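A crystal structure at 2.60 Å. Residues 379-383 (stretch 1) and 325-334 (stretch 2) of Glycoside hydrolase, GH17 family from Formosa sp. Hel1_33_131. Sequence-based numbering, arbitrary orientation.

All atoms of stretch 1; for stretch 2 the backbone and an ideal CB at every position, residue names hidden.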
# COMPACT_ATOMS: atom_id res chain seq x y z
N ALA A 379 33.81 16.17 9.92
CA ALA A 379 32.95 17.33 10.09
C ALA A 379 31.88 17.32 9.01
O ALA A 379 32.19 17.34 7.83
CB ALA A 379 33.78 18.62 10.01
N LYS A 380 30.63 17.34 9.44
CA LYS A 380 29.49 17.44 8.53
C LYS A 380 29.40 18.84 7.95
O LYS A 380 30.01 19.78 8.48
CB LYS A 380 28.19 17.11 9.25
CG LYS A 380 28.08 15.67 9.72
CD LYS A 380 26.90 15.49 10.65
CE LYS A 380 26.80 14.06 11.17
NZ LYS A 380 25.60 13.85 12.04
N TYR A 381 28.61 18.97 6.89
CA TYR A 381 28.47 20.22 6.15
C TYR A 381 28.47 21.48 6.99
O TYR A 381 29.16 22.47 6.68
CB TYR A 381 27.22 20.20 5.26
CG TYR A 381 27.08 21.48 4.46
CD1 TYR A 381 27.95 21.75 3.40
CD2 TYR A 381 26.12 22.44 4.80
CE1 TYR A 381 27.84 22.93 2.68
CE2 TYR A 381 26.00 23.62 4.09
CZ TYR A 381 26.86 23.87 3.03
OH TYR A 381 26.73 25.03 2.31
N VAL A 382 27.69 21.45 8.07
CA VAL A 382 27.59 22.56 9.02
C VAL A 382 28.94 23.16 9.45
O VAL A 382 29.01 24.38 9.66
CB VAL A 382 26.73 22.16 10.25
CG1 VAL A 382 27.36 21.03 11.05
CG2 VAL A 382 26.42 23.35 11.14
N LEU A 383 29.98 22.33 9.59
CA LEU A 383 31.32 22.76 10.04
C LEU A 383 32.43 22.77 8.98
O LEU A 383 33.59 22.99 9.32
CB LEU A 383 31.81 21.88 11.21
CG LEU A 383 30.98 21.82 12.49
CD1 LEU A 383 31.71 21.01 13.56
CD2 LEU A 383 30.66 23.21 12.99
N UNK A 325 19.22 15.50 6.43
CA UNK A 325 20.46 15.51 5.63
C UNK A 325 21.37 16.59 6.21
O UNK A 325 20.90 17.44 6.99
CB UNK A 325 20.18 15.76 4.15
N UNK A 326 22.64 16.62 5.82
CA UNK A 326 23.60 17.54 6.42
C UNK A 326 23.37 19.01 6.10
O UNK A 326 23.78 19.90 6.87
CB UNK A 326 25.01 17.15 5.97
N UNK A 327 22.72 19.27 4.96
CA UNK A 327 22.44 20.64 4.53
C UNK A 327 21.35 21.27 5.38
O UNK A 327 21.49 22.38 5.89
CB UNK A 327 22.03 20.67 3.06
N UNK A 328 20.25 20.56 5.54
CA UNK A 328 19.16 21.08 6.36
C UNK A 328 19.58 21.17 7.81
O UNK A 328 19.12 22.06 8.50
CB UNK A 328 17.91 20.20 6.23
N UNK A 329 20.43 20.25 8.27
CA UNK A 329 20.98 20.32 9.63
C UNK A 329 21.77 21.61 9.83
O UNK A 329 21.60 22.29 10.86
CB UNK A 329 21.87 19.11 9.91
N UNK A 330 22.62 21.93 8.88
CA UNK A 330 23.39 23.17 8.94
C UNK A 330 22.49 24.41 8.96
O UNK A 330 22.71 25.32 9.76
CB UNK A 330 24.35 23.24 7.75
N UNK A 331 21.48 24.43 8.10
CA UNK A 331 20.55 25.55 8.10
C UNK A 331 19.86 25.70 9.47
O UNK A 331 19.77 26.80 10.02
CB UNK A 331 19.51 25.36 7.00
N UNK A 332 19.41 24.58 10.04
CA UNK A 332 18.74 24.62 11.33
C UNK A 332 19.69 25.09 12.43
O UNK A 332 19.32 25.97 13.21
CB UNK A 332 18.17 23.24 11.67
N UNK A 333 20.88 24.50 12.48
CA UNK A 333 21.89 24.84 13.48
C UNK A 333 22.16 26.36 13.50
O UNK A 333 22.15 26.98 14.56
CB UNK A 333 23.18 24.07 13.20
N UNK A 334 22.40 26.93 12.31
CA UNK A 334 22.68 28.36 12.17
C UNK A 334 21.51 29.26 12.51
O UNK A 334 21.71 30.30 13.16
CB UNK A 334 23.13 28.66 10.74

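Position 325 precedes the first helical turn, with phi/psi of -174/168 and nothing of stretch 1 within 5.5 Å of its ideal CB. The amides of 327 and 328 are free there, so a short acceptor such as Asp, Asn, Ser or Thr would suit. It is Asp325, the N-cap: OD1 accepts from the N of 328 at 2.9 Å (172°) and, weakly, from the N of 327 at 3.0 Å (120°).

At 326 the ideal CB points toward stretch 1, 3.8 Å from Tyr381 CB and 4.6 Å from Lys380 CB. The amide of Tyr381 has no acceptor within its own stretch, which favours an acceptor on a chain long enough to reach back, Glu or Gln. The residue is Glu326 (chi1 m, chi2 t); Tyr381 N donates to Glu326 OE1 at 2.9 Å and 159°, and the same oxygen lies 3.3 Å from Lys380 CA.

Position 327 points sideways, its ideal CB 4.8 Å from Tyr381 CD2. An aromatic or a long aliphatic chain could reach the Tyr381 ring. Tyr327 (chi1 t) turns its ring edge toward the Tyr381 face, offset, with centroids 5.7 Å apart and planes at 65°; Tyr327 CD1 approaches Tyr381 CE2 to 3.6 Å.

Position 328 points away, so stretch 1 hardly restricts it. Lys328 forms a salt bridge from NZ to Asp325 OD2 at 3.5 Å.

Position 329 points toward stretch 1, but its ideal CB has no neighbour there within 5.5 Å. A longer chain is needed, and the extended Lys380 makes an acidic or polar one plausible. Glu329 extends (chi1 t, chi2 t) to place OE2 3.4 Å from Lys380 CD. Its OE1 is 4.4 Å from Lys380 NZ: opposite charges near each other, beyond a salt bridge.

At 330 the ideal CB already sits 3.5 Å from both Tyr381 CD2 and Val382 CA, and the CA atoms of 330 and Val382 are 4.2 Å apart. Such close approach favours a small residue, Ala or Gly, perhaps Ser. Ala330 packs its CB 3.6 Å from Val382 CB and lies at the Tyr381 ring edge.

Positions 331 and 332 have no stretch 1 atom near their ideal CB, leaving the choice open; they are Ile331 and Phe332.

Position 333 points toward stretch 1, its ideal CB 3.9 Å from Val382 CG2, suiting an apolar or aromatic residue. Tyr333 (chi1 t) brings CD2 to 3.5 Å from Val382 CG2.

Position 334 points sideways with no close neighbour, tolerating many residues; it is Asn334.

Stretch 2 (325-334) DEYKEAIFYN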
# COMPACT_ATOMS: atom_id res chain seq x y z
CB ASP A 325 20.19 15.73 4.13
CG ASP A 325 19.48 17.05 3.86
OD1 ASP A 325 20.11 18.11 4.08
OD2 ASP A 325 18.30 17.01 3.40
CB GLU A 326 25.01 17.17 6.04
CG GLU A 326 25.45 15.84 6.65
CD GLU A 326 26.90 15.47 6.36
OE1 GLU A 326 27.70 16.36 6.00
OE2 GLU A 326 27.23 14.28 6.51
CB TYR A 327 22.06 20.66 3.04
CG TYR A 327 21.84 22.03 2.42
CD1 TYR A 327 22.84 23.01 2.48
CD2 TYR A 327 20.68 22.33 1.73
CE1 TYR A 327 22.66 24.25 1.89
CE2 TYR A 327 20.50 23.57 1.13
CZ TYR A 327 21.49 24.52 1.21
OH TYR A 327 21.30 25.74 0.62
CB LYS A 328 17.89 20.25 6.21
CG LYS A 328 17.28 20.38 4.84
CD LYS A 328 15.85 19.90 4.86
CE LYS A 328 15.59 18.72 3.94
NZ LYS A 328 15.48 18.86 2.52
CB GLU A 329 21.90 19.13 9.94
CG GLU A 329 22.53 19.22 11.32
CD GLU A 329 23.59 18.18 11.55
OE1 GLU A 329 23.49 17.63 12.64
OE2 GLU A 329 24.51 17.92 10.70
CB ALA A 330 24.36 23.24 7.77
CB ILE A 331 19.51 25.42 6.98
CG1 ILE A 331 20.19 25.60 5.63
CG2 ILE A 331 18.40 26.47 7.15
CD1 ILE A 331 19.35 25.14 4.46
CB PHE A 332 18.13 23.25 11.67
CG PHE A 332 17.28 23.26 12.91
CD1 PHE A 332 16.03 23.87 12.89
CD2 PHE A 332 17.72 22.67 14.09
CE1 PHE A 332 15.24 23.89 14.02
CE2 PHE A 332 16.92 22.67 15.22
CZ PHE A 332 15.68 23.29 15.19
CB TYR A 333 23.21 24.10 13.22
CG TYR A 333 24.29 24.44 14.20
CD1 TYR A 333 24.28 23.93 15.49
CD2 TYR A 333 25.36 25.25 13.83
CE1 TYR A 333 25.29 24.22 16.39
CE2 TYR A 333 26.38 25.55 14.71
CZ TYR A 333 26.35 25.04 16.00
OH TYR A 333 27.38 25.39 16.83
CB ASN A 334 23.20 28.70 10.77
CG ASN A 334 24.54 28.06 10.49
OD1 ASN A 334 25.40 27.93 11.37
ND2 ASN A 334 24.74 27.67 9.26
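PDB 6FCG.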